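Side-chain contacts in serine-rich Repeat Adhesion Glycoprotein (Srr1) (Streptococcus agalactiae, PDB 4MBO), which binds fibrinogen as a bacterial surface adhesin, probably through a region of consecutive beta-sandwich domains: residues E41-N46 / I152-Q157; V35-S40 / V124-R129; V230-T235 / I271-N276; T191-E196 / L209-G214. All coordinates share one frame; numbering follows the deposited sequence.

Contact 1 (E41-N46 / I152-Q157); sequences ENLVLN and IEERVQ
The carbonyl oxygen of Leu43, the residue that meets both Ile152 and Glu154 across this contact, is gripped by the amide of the residue before it: Asn42 ND2 donates to Leu43 O at 2.8 Å. The bond is nearly straight at the hydrogen (163°), yet the donor stands well above the carbonyl plane. It ties down the backbone on the 41-46 side just where the strand begins, while the leucine side chain reaches across to segment 152-157. There its two methyls divide the work. Leu43 CD1 rests on the branch methyl Ile152 CG2 at 4.0 Å, the two side chains meeting at a slant. Leu43 CD2 lies beside Glu154, 4.0 Å from Glu154 CG and 3.8 Å from Glu154 OE2. The glutamate chain bends at chi2 (-75°), bringing the carboxylate alongside the leucine, and the two side chains run past each other in opposite directions. Glu154 OE1 has a weak bond from Gly33 N, while Glu154 OE2 lies close to Asp26 OD2. Strand 43-51 belongs to one sheet and strand 148-157 to the other, so Leu43 bridges the facing layers of the Ig-like sandwich, with Val124 packed against it from its own sheet. A buried carboxylate beside a methyl and close to Asp26 might hold its charge less easily, which could raise its pKa or favour a proton shared between the two acids.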
# COMPACT_ATOMS: atom_id res chain seq x y z
N GLU A 41 0.61 -1.75 -10.11
CA GLU A 41 0.99 -3.09 -10.58
C GLU A 41 0.97 -4.14 -9.45
O GLU A 41 1.10 -3.81 -8.26
CB GLU A 41 2.36 -3.07 -11.24
CG GLU A 41 2.34 -2.30 -12.56
CD GLU A 41 3.59 -2.43 -13.39
OE1 GLU A 41 4.66 -2.82 -12.85
OE2 GLU A 41 3.49 -2.13 -14.61
N ASN A 42 0.85 -5.41 -9.84
CA ASN A 42 0.82 -6.51 -8.90
C ASN A 42 1.19 -7.77 -9.65
O ASN A 42 1.34 -7.74 -10.89
CB ASN A 42 -0.56 -6.63 -8.20
CG ASN A 42 -1.70 -6.79 -9.18
OD1 ASN A 42 -2.40 -5.82 -9.49
ND2 ASN A 42 -1.88 -7.99 -9.71
N LEU A 43 1.38 -8.83 -8.90
CA LEU A 43 1.63 -10.17 -9.44
C LEU A 43 0.33 -10.93 -9.41
O LEU A 43 -0.68 -10.44 -8.89
CB LEU A 43 2.67 -10.89 -8.60
CG LEU A 43 4.04 -10.21 -8.57
CD1 LEU A 43 4.96 -10.87 -7.55
CD2 LEU A 43 4.68 -10.16 -9.95
N VAL A 44 0.32 -12.12 -10.01
CA VAL A 44 -0.88 -12.93 -10.03
C VAL A 44 -0.53 -14.34 -9.51
O VAL A 44 0.45 -14.96 -9.93
CB VAL A 44 -1.48 -13.03 -11.46
CG1 VAL A 44 -2.69 -13.96 -11.42
CG2 VAL A 44 -1.95 -11.64 -11.93
N LEU A 45 -1.33 -14.80 -8.57
CA LEU A 45 -1.23 -16.14 -8.02
C LEU A 45 -2.35 -17.01 -8.56
O LEU A 45 -3.52 -16.62 -8.55
CB LEU A 45 -1.38 -16.07 -6.50
CG LEU A 45 -1.50 -17.41 -5.75
CD1 LEU A 45 -0.24 -18.24 -5.93
CD2 LEU A 45 -1.79 -17.17 -4.28
N ASN A 46 -1.99 -18.21 -9.01
CA ASN A 46 -3.04 -19.15 -9.33
C ASN A 46 -2.71 -20.53 -8.80
O ASN A 46 -1.53 -20.91 -8.66
CB ASN A 46 -3.32 -19.21 -10.81
CG ASN A 46 -2.28 -19.94 -11.57
OD1 ASN A 46 -1.26 -19.39 -11.90
ND2 ASN A 46 -2.57 -21.21 -11.90
N ILE A 152 8.90 -16.49 -8.09
CA ILE A 152 9.17 -15.49 -9.12
C ILE A 152 10.02 -14.41 -8.49
O ILE A 152 9.93 -14.16 -7.28
CB ILE A 152 7.87 -14.93 -9.75
CG1 ILE A 152 8.17 -14.23 -11.09
CG2 ILE A 152 7.15 -14.02 -8.77
CD1 ILE A 152 6.91 -13.88 -11.84
N GLU A 153 10.88 -13.78 -9.29
CA GLU A 153 11.73 -12.70 -8.81
C GLU A 153 11.41 -11.39 -9.51
O GLU A 153 11.23 -11.36 -10.74
CB GLU A 153 13.22 -13.01 -9.04
CG GLU A 153 13.77 -14.12 -8.18
CD GLU A 153 15.27 -14.28 -8.41
OE1 GLU A 153 15.98 -14.03 -7.45
OE2 GLU A 153 15.70 -14.56 -9.54
N GLU A 154 11.36 -10.30 -8.75
CA GLU A 154 11.07 -8.98 -9.29
C GLU A 154 11.70 -7.90 -8.45
O GLU A 154 11.71 -8.02 -7.21
CB GLU A 154 9.56 -8.65 -9.23
CG GLU A 154 8.60 -9.68 -9.77
CD GLU A 154 8.54 -9.75 -11.26
OE1 GLU A 154 9.09 -8.86 -11.95
OE2 GLU A 154 8.00 -10.77 -11.78
N ARG A 155 12.20 -6.84 -9.08
CA ARG A 155 12.54 -5.65 -8.33
C ARG A 155 11.21 -4.99 -7.94
O ARG A 155 10.17 -5.21 -8.57
CB ARG A 155 13.33 -4.66 -9.20
CG ARG A 155 14.63 -5.20 -9.68
CD ARG A 155 15.36 -4.17 -10.55
NE ARG A 155 16.38 -4.87 -11.28
CZ ARG A 155 16.13 -5.60 -12.37
NH1 ARG A 155 17.12 -6.24 -12.97
NH2 ARG A 155 14.88 -5.70 -12.85
N VAL A 156 11.26 -4.15 -6.92
CA VAL A 156 10.09 -3.40 -6.47
C VAL A 156 10.45 -1.92 -6.59
O VAL A 156 11.45 -1.49 -6.07
CB VAL A 156 9.70 -3.78 -5.05
CG1 VAL A 156 8.56 -2.90 -4.56
CG2 VAL A 156 9.31 -5.25 -5.02
N GLN A 157 9.61 -1.17 -7.28
CA GLN A 157 9.89 0.23 -7.51
C GLN A 157 8.78 1.13 -7.02
O GLN A 157 7.61 0.84 -7.21
CB GLN A 157 10.09 0.45 -9.01
CG GLN A 157 10.16 1.89 -9.46
CD GLN A 157 10.37 1.99 -10.95
OE1 GLN A 157 11.41 1.63 -11.46
NE2 GLN A 157 9.37 2.49 -11.65

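Contact 2 (V35-S40 / V124-R129); sequences VKLDSS and VWPDQR. With CA (calcium ion), chain E.
Val35 presents both its methyls to Pro126, and the proline ring points its CG into the fork between them. With CG1 anti to the backbone N (chi1 -179°), Val35 holds CG1 and CG2 at equal reach, each 4.1 Å from Pro126 CG. Two residues on, Leu37 spreads its methyls in a similar way. Its CG lies beside the backbone N (chi1 -70°) and the chain is extended at chi2, which carries CD2 to the rim of the Trp125 indole, in the ring plane and 4.0 Å from Trp125 CD1. The other methyl, Leu37 CD1, settles 4.0 Å from the carbonyl oxygen Pro126 O. Leu37 sits in a type I beta turn from Lys36 to Ser39, closed by Ser39 N donating to Lys36 O. Just past the turn, Ser40 binds a calcium ion through its backbone O and, in one of its two modelled conformers, through OG at 2.5 Å, with waters filling the other sites; one of them is weakly bonded to Trp125 NE1. Within segment 124-129, Asp127 OD1 accepts from Arg129 N in an Asx turn and also from Arg129 NE in a 2.9 Å salt bridge, the latter lying in the guanidinium plane. Asp38 pairs with Arg176, and Gln128 bonds to Arg176 and Asp245. The arrangement is thus the end of an Ig-like beta sandwich, where edge strand 34-36 and the last residues of strand 116-126 close over the core and their following turns meet the adhesin's C-terminal part.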
# COMPACT_ATOMS: atom_id res chain seq x y z
N VAL A 35 8.09 -4.66 -10.31
CA VAL A 35 6.71 -4.33 -9.93
C VAL A 35 6.67 -2.86 -9.54
O VAL A 35 7.33 -2.44 -8.58
CB VAL A 35 6.20 -5.18 -8.73
CG1 VAL A 35 4.76 -4.83 -8.39
CG2 VAL A 35 6.26 -6.65 -9.03
N LYS A 36 5.91 -2.08 -10.29
CA LYS A 36 5.77 -0.63 -10.06
C LYS A 36 4.59 -0.38 -9.14
O LYS A 36 3.45 -0.27 -9.58
CB LYS A 36 5.60 0.10 -11.39
CG LYS A 36 6.75 -0.15 -12.36
CD LYS A 36 6.54 0.54 -13.70
CE LYS A 36 7.57 0.13 -14.74
NZ LYS A 36 7.15 0.49 -16.13
N LEU A 37 4.89 -0.24 -7.85
CA LEU A 37 3.83 -0.10 -6.84
C LEU A 37 3.19 1.27 -6.82
O LEU A 37 2.21 1.47 -6.11
CB LEU A 37 4.33 -0.49 -5.45
CG LEU A 37 4.59 -1.98 -5.27
CD1 LEU A 37 5.13 -2.27 -3.88
CD2 LEU A 37 3.33 -2.84 -5.49
N ASP A 38 3.73 2.22 -7.58
CA ASP A 38 3.10 3.53 -7.72
C ASP A 38 2.47 3.71 -9.12
O ASP A 38 2.07 4.80 -9.50
CB ASP A 38 4.10 4.64 -7.38
CG ASP A 38 4.35 4.74 -5.89
OD1 ASP A 38 3.36 4.54 -5.13
OD2 ASP A 38 5.46 5.07 -5.48
N SER A 39 2.38 2.58 -9.84
CA SER A 39 1.70 2.49 -11.12
C SER A 39 0.64 1.36 -11.08
O SER A 39 0.34 0.74 -12.09
CB SER A 39 2.69 2.28 -12.28
OG SER A 39 3.56 3.38 -12.38
N SER A 40 0.15 1.10 -9.88
CA SER A 40 -0.90 0.13 -9.65
C SER A 40 -0.60 -1.24 -10.30
O SER A 40 -1.44 -1.81 -10.97
CB SER A 40 -2.25 0.72 -10.11
OG SER A 40 -3.36 0.06 -9.52
N VAL A 124 -1.75 -10.73 -6.07
CA VAL A 124 -0.91 -10.67 -4.87
C VAL A 124 0.11 -9.56 -5.09
O VAL A 124 0.50 -9.29 -6.22
CB VAL A 124 -0.22 -11.98 -4.50
CG1 VAL A 124 -1.22 -13.04 -4.08
CG2 VAL A 124 0.67 -12.50 -5.60
N TRP A 125 0.54 -8.93 -3.99
CA TRP A 125 1.44 -7.81 -4.05
C TRP A 125 2.68 -8.02 -3.19
O TRP A 125 2.58 -8.60 -2.09
CB TRP A 125 0.75 -6.57 -3.45
CG TRP A 125 -0.29 -5.92 -4.27
CD1 TRP A 125 -0.13 -4.78 -5.00
CD2 TRP A 125 -1.65 -6.30 -4.40
NE1 TRP A 125 -1.31 -4.44 -5.60
CE2 TRP A 125 -2.26 -5.35 -5.24
CE3 TRP A 125 -2.42 -7.35 -3.87
CZ2 TRP A 125 -3.60 -5.43 -5.61
CZ3 TRP A 125 -3.77 -7.41 -4.22
CH2 TRP A 125 -4.34 -6.45 -5.07
N PRO A 126 3.84 -7.55 -3.66
CA PRO A 126 4.97 -7.38 -2.76
C PRO A 126 4.45 -6.53 -1.59
O PRO A 126 3.83 -5.46 -1.82
CB PRO A 126 5.99 -6.61 -3.60
CG PRO A 126 5.66 -7.01 -5.01
CD PRO A 126 4.16 -7.05 -5.01
N ASP A 127 4.64 -6.98 -0.36
CA ASP A 127 4.04 -6.33 0.80
C ASP A 127 4.73 -5.02 1.06
O ASP A 127 5.93 -4.98 1.36
CB ASP A 127 4.08 -7.28 2.00
CG ASP A 127 3.41 -6.75 3.24
OD1 ASP A 127 3.26 -5.52 3.41
OD2 ASP A 127 3.03 -7.59 4.09
N GLN A 128 3.96 -3.93 0.97
CA GLN A 128 4.52 -2.58 1.09
C GLN A 128 5.08 -2.24 2.45
O GLN A 128 5.79 -1.22 2.60
CB GLN A 128 3.49 -1.52 0.63
CG GLN A 128 2.25 -1.37 1.51
CD GLN A 128 1.36 -0.25 1.06
OE1 GLN A 128 1.37 0.15 -0.12
NE2 GLN A 128 0.55 0.26 1.98
N ARG A 129 4.72 -3.04 3.46
CA ARG A 129 5.24 -2.84 4.81
C ARG A 129 6.58 -3.53 5.01
O ARG A 129 7.31 -3.19 5.94
CB ARG A 129 4.22 -3.38 5.81
CG ARG A 129 2.94 -2.55 5.87
CD ARG A 129 1.71 -3.35 6.25
NE ARG A 129 1.29 -4.22 5.12
CZ ARG A 129 0.04 -4.53 4.82
NH1 ARG A 129 -0.23 -5.29 3.75
NH2 ARG A 129 -0.96 -4.09 5.56
CA CA E . -4.12 -2.05 -10.54
O HOH W 1 -2.93 -2.96 -8.27
O HOH W 2 -6.12 -0.56 -10.72
O HOH W 3 -3.85 -1.25 -12.91
O HOH W 4 -5.88 -3.52 -10.38
O HOH W 5 -3.18 -3.85 -10.37

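Contact 3 (V230-T235 / I271-N276); sequences VKILKT and IDWKTN
Ile232 divides its side chain between two neighbours. Its branch methyl CG2 comes in at the rim of the Trp273 indole, in the ring plane, 3.9 Å from Trp273 CH2, while the other arm runs to Ile271 and the two end methyls meet at Ile232 CD1 to Ile271 CD1, 4.2 Å. The fork is set by chi1 of Ile232 (-48°): CG1 lies beside the backbone N and anti to the carbonyl carbon, while CG2 is anti to the N. Within its own segment Ile271 CG2 stands 3.8 Å above one face of the Trp273 ring, offset toward the rim. Outside this first shell the indole is fixed by Trp273 NE1, which donates to Thr211 OG1, and by tyrosines: Tyr284 stacked on it and Tyr260 edge-to-face. The backbone after it is held by an Asx turn, Lys274 N reaching Asp272 OD1 at 2.8 Å from above the carboxylate plane; Asn208 ND2 bonds the same oxygen. Strand 229-235 and strand 269-272 belong to different sheets, so the contact is core packing between layers. Across the segments it is purely apolar, and with its N-H satisfied by Thr211 the buried indole brings no unmet donor into the core.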
# COMPACT_ATOMS: atom_id res chain seq x y z
N VAL A 230 -5.97 15.18 10.36
CA VAL A 230 -4.61 15.55 10.01
C VAL A 230 -3.67 15.36 11.18
O VAL A 230 -3.95 15.82 12.28
CB VAL A 230 -4.53 17.04 9.60
CG1 VAL A 230 -3.11 17.44 9.22
CG2 VAL A 230 -5.47 17.34 8.44
N LYS A 231 -2.55 14.68 10.92
CA LYS A 231 -1.51 14.44 11.92
C LYS A 231 -0.20 14.80 11.24
O LYS A 231 0.02 14.47 10.07
CB LYS A 231 -1.49 12.97 12.39
CG LYS A 231 -0.41 12.65 13.43
CD LYS A 231 -0.58 11.28 14.13
CE LYS A 231 -0.45 10.12 13.16
NZ LYS A 231 -0.49 8.78 13.86
N ILE A 232 0.67 15.50 11.97
CA ILE A 232 1.98 15.92 11.47
C ILE A 232 3.07 15.37 12.39
O ILE A 232 3.05 15.58 13.61
CB ILE A 232 2.10 17.46 11.37
CG1 ILE A 232 0.88 18.02 10.66
CG2 ILE A 232 3.42 17.86 10.73
CD1 ILE A 232 0.85 19.52 10.55
N LEU A 233 4.01 14.65 11.79
CA LEU A 233 5.12 14.05 12.49
C LEU A 233 6.44 14.59 11.98
O LEU A 233 6.56 14.99 10.83
CB LEU A 233 5.12 12.51 12.30
CG LEU A 233 3.83 11.81 12.62
CD1 LEU A 233 3.93 10.34 12.26
CD2 LEU A 233 3.43 11.97 14.07
N LYS A 234 7.43 14.65 12.88
CA LYS A 234 8.79 15.11 12.53
C LYS A 234 9.78 13.96 12.74
O LYS A 234 9.73 13.26 13.78
CB LYS A 234 9.20 16.32 13.37
CG LYS A 234 10.60 16.86 13.08
CD LYS A 234 10.90 18.07 13.95
CE LYS A 234 12.37 18.46 13.90
NZ LYS A 234 13.22 17.42 14.52
N THR A 235 10.68 13.78 11.78
CA THR A 235 11.71 12.73 11.84
C THR A 235 12.90 13.07 10.91
O THR A 235 12.80 13.94 10.05
CB THR A 235 11.11 11.35 11.41
OG1 THR A 235 11.98 10.28 11.81
CG2 THR A 235 10.86 11.32 9.93
N ILE A 271 -0.54 24.47 5.30
CA ILE A 271 0.32 24.40 6.48
C ILE A 271 1.49 25.35 6.31
O ILE A 271 2.29 25.19 5.40
CB ILE A 271 0.91 22.98 6.66
CG1 ILE A 271 -0.24 21.99 6.84
CG2 ILE A 271 1.81 22.94 7.88
CD1 ILE A 271 0.16 20.53 6.58
N ASP A 272 1.61 26.32 7.23
CA ASP A 272 2.74 27.26 7.27
C ASP A 272 3.83 26.61 8.14
O ASP A 272 3.58 26.31 9.31
CB ASP A 272 2.25 28.54 7.95
CG ASP A 272 3.29 29.64 8.04
OD1 ASP A 272 4.49 29.46 7.71
OD2 ASP A 272 2.86 30.75 8.51
N TRP A 273 5.00 26.36 7.55
CA TRP A 273 6.11 25.77 8.31
C TRP A 273 6.82 26.77 9.22
O TRP A 273 7.73 26.39 9.96
CB TRP A 273 7.06 25.02 7.41
CG TRP A 273 6.40 23.86 6.73
CD1 TRP A 273 6.19 23.73 5.39
CD2 TRP A 273 5.90 22.65 7.34
NE1 TRP A 273 5.59 22.52 5.12
CE2 TRP A 273 5.35 21.87 6.31
CE3 TRP A 273 5.80 22.20 8.66
CZ2 TRP A 273 4.75 20.63 6.55
CZ3 TRP A 273 5.18 20.96 8.90
CH2 TRP A 273 4.68 20.20 7.85
N LYS A 274 6.42 28.02 9.13
CA LYS A 274 6.88 29.08 10.07
C LYS A 274 8.36 29.38 9.98
O LYS A 274 8.97 29.90 10.95
CB LYS A 274 6.55 28.72 11.51
CG LYS A 274 5.12 28.34 11.78
CD LYS A 274 4.93 28.12 13.26
CE LYS A 274 3.63 27.42 13.59
NZ LYS A 274 2.40 28.09 13.08
N THR A 275 8.92 29.12 8.81
CA THR A 275 10.34 29.37 8.51
C THR A 275 10.57 29.36 7.04
O THR A 275 9.76 28.81 6.30
CB THR A 275 11.27 28.31 9.17
OG1 THR A 275 12.65 28.64 8.91
CG2 THR A 275 10.95 26.91 8.66
N ASN A 276 11.64 30.03 6.60
CA ASN A 276 12.04 29.93 5.21
C ASN A 276 13.16 28.87 4.99
O ASN A 276 13.62 28.70 3.87
CB ASN A 276 12.51 31.30 4.70
CG ASN A 276 13.82 31.70 5.32
OD1 ASN A 276 14.01 31.56 6.52
ND2 ASN A 276 14.76 32.15 4.50

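Contact 4 (T191-E196 / L209-G214); sequences TQINPE and LYTIIG
Thr211, the residue with most surface buried here, turns its hydroxyl toward the side chain of Ile193: Thr211 OG1 lies 3.5 Å from Ile193 CG1 and 4.1 Å from Ile193 CD1. This is a polar atom set against hydrocarbon, yet it is not starved of partners, for besides Trp273 it is bonded to Thr300 O. The threonine puts OG1 beside its backbone N (chi1 -75°) with CG2 anti to it, which places the hydroxyl toward segment 191-196. Ile193, in turn, has an unusual second torsion: chi2 of 93° lies off the staggered positions, though the closest approach to the hydroxyl is made by CG1 and not by CD1. Tyr284 and Val286 also pack on Ile193. Two residues along, Thr191 makes a similar pairing with the roles exchanged. Here the hydroxyl belongs to segment 191-196 and the isoleucine to segment 209-214: Thr191 OG1 is 4.0 Å from Ile213 CD1 and 4.2 Å from Ile213 CG1, the two side chains sliding past each other in opposite directions. Thr191 OG1 too has a polar partner, Ser299 OG. So both hydroxyls, buried though they are, find hydrogen bonds beyond the two segments, and between the segments there is packing alone. Strand 186-202 and strand 210-215 lie in different sheets, and with Ile193 CA 8.1 Å from Thr211 CA these side chains fill the space between the layers of a beta sandwich, consistent with the Ig-like C-terminal domain of the fibrinogen-binding adhesin.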
# COMPACT_ATOMS: atom_id res chain seq x y z
N THR A 191 1.94 12.67 2.99
CA THR A 191 2.87 13.56 2.37
C THR A 191 4.18 13.58 3.13
O THR A 191 4.18 13.77 4.37
CB THR A 191 2.30 15.00 2.33
OG1 THR A 191 1.08 15.01 1.55
CG2 THR A 191 3.27 15.93 1.64
N GLN A 192 5.28 13.39 2.41
CA GLN A 192 6.62 13.52 3.00
C GLN A 192 7.19 14.86 2.57
O GLN A 192 7.26 15.18 1.37
CB GLN A 192 7.55 12.43 2.55
CG GLN A 192 7.12 11.05 3.01
CD GLN A 192 7.97 9.96 2.38
OE1 GLN A 192 8.50 10.13 1.26
NE2 GLN A 192 8.08 8.83 3.07
N ILE A 193 7.57 15.67 3.56
CA ILE A 193 8.19 16.97 3.34
C ILE A 193 9.69 16.76 3.61
O ILE A 193 10.09 16.33 4.67
CB ILE A 193 7.58 18.03 4.27
CG1 ILE A 193 6.12 18.32 3.86
CG2 ILE A 193 8.39 19.32 4.29
CD1 ILE A 193 5.13 17.50 4.60
N ASN A 194 10.52 17.06 2.61
CA ASN A 194 11.95 16.80 2.67
C ASN A 194 12.29 15.31 2.77
O ASN A 194 13.12 14.91 3.59
CB ASN A 194 12.65 17.59 3.78
CG ASN A 194 14.18 17.64 3.59
OD1 ASN A 194 14.71 17.38 2.50
ND2 ASN A 194 14.89 17.97 4.66
N PRO A 195 11.68 14.47 1.92
CA PRO A 195 12.06 13.06 1.97
C PRO A 195 13.53 12.78 1.59
O PRO A 195 14.09 11.73 1.95
CB PRO A 195 11.12 12.42 0.92
CG PRO A 195 10.74 13.51 0.02
CD PRO A 195 10.63 14.73 0.92
N GLU A 196 14.13 13.68 0.83
CA GLU A 196 15.52 13.53 0.40
C GLU A 196 16.56 13.88 1.49
O GLU A 196 17.75 13.59 1.35
CB GLU A 196 15.79 14.41 -0.84
CG GLU A 196 14.94 14.06 -2.04
CD GLU A 196 15.47 12.88 -2.81
OE1 GLU A 196 16.54 13.04 -3.43
OE2 GLU A 196 14.83 11.81 -2.78
N LEU A 209 8.25 28.73 3.87
CA LEU A 209 7.91 27.45 3.24
C LEU A 209 6.50 27.04 3.75
O LEU A 209 6.21 27.16 4.94
CB LEU A 209 8.92 26.40 3.63
CG LEU A 209 10.33 26.59 3.07
CD1 LEU A 209 11.34 25.84 3.96
CD2 LEU A 209 10.40 26.14 1.62
N TYR A 210 5.67 26.61 2.82
CA TYR A 210 4.32 26.11 3.09
C TYR A 210 4.13 24.75 2.42
O TYR A 210 4.82 24.40 1.46
CB TYR A 210 3.22 27.04 2.55
CG TYR A 210 3.09 28.38 3.16
CD1 TYR A 210 3.93 29.42 2.76
CD2 TYR A 210 2.08 28.68 4.08
CE1 TYR A 210 3.81 30.68 3.30
CE2 TYR A 210 1.97 29.95 4.64
CZ TYR A 210 2.83 30.94 4.24
OH TYR A 210 2.77 32.23 4.73
N THR A 211 3.20 23.98 2.97
CA THR A 211 2.69 22.77 2.31
C THR A 211 1.20 22.93 2.06
O THR A 211 0.44 23.23 2.97
CB THR A 211 2.99 21.50 3.08
OG1 THR A 211 4.37 21.18 2.92
CG2 THR A 211 2.13 20.33 2.60
N ILE A 212 0.82 22.83 0.78
CA ILE A 212 -0.55 22.88 0.37
C ILE A 212 -0.93 21.46 -0.09
O ILE A 212 -0.19 20.80 -0.84
CB ILE A 212 -0.79 23.81 -0.83
CG1 ILE A 212 -0.13 25.19 -0.66
CG2 ILE A 212 -2.29 23.90 -1.10
CD1 ILE A 212 -0.40 25.86 0.62
N ILE A 213 -2.08 21.00 0.38
CA ILE A 213 -2.65 19.71 -0.01
C ILE A 213 -4.00 20.05 -0.63
O ILE A 213 -4.83 20.73 -0.02
CB ILE A 213 -2.80 18.78 1.19
CG1 ILE A 213 -1.38 18.40 1.68
CG2 ILE A 213 -3.61 17.54 0.82
CD1 ILE A 213 -1.33 17.87 3.08
N GLY A 214 -4.22 19.59 -1.86
CA GLY A 214 -5.47 19.90 -2.54
C GLY A 214 -5.73 18.89 -3.63
O GLY A 214 -5.14 17.81 -3.61

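Overall arrangement
The four contacts form two pairs, one in each half of the chain. Contacts 1 and 2 touch, their centres 8 Å apart; they cross along the chain, with strand 34-36 followed by strand 43-51 and then strands 116-126 and 148-157, and both join the same two sheets of the Ig-like part. Contacts 4 and 3, likewise with centres 8 Å apart, come afterwards in the C-terminal part, sharing the sheet in which strands 210-215 and 269-272 are neighbours. Centres in different pairs lie about 23 to 36 Å apart. Each pair is therefore the packing of its own sandwich; contact 2 sits nearest the junction between them.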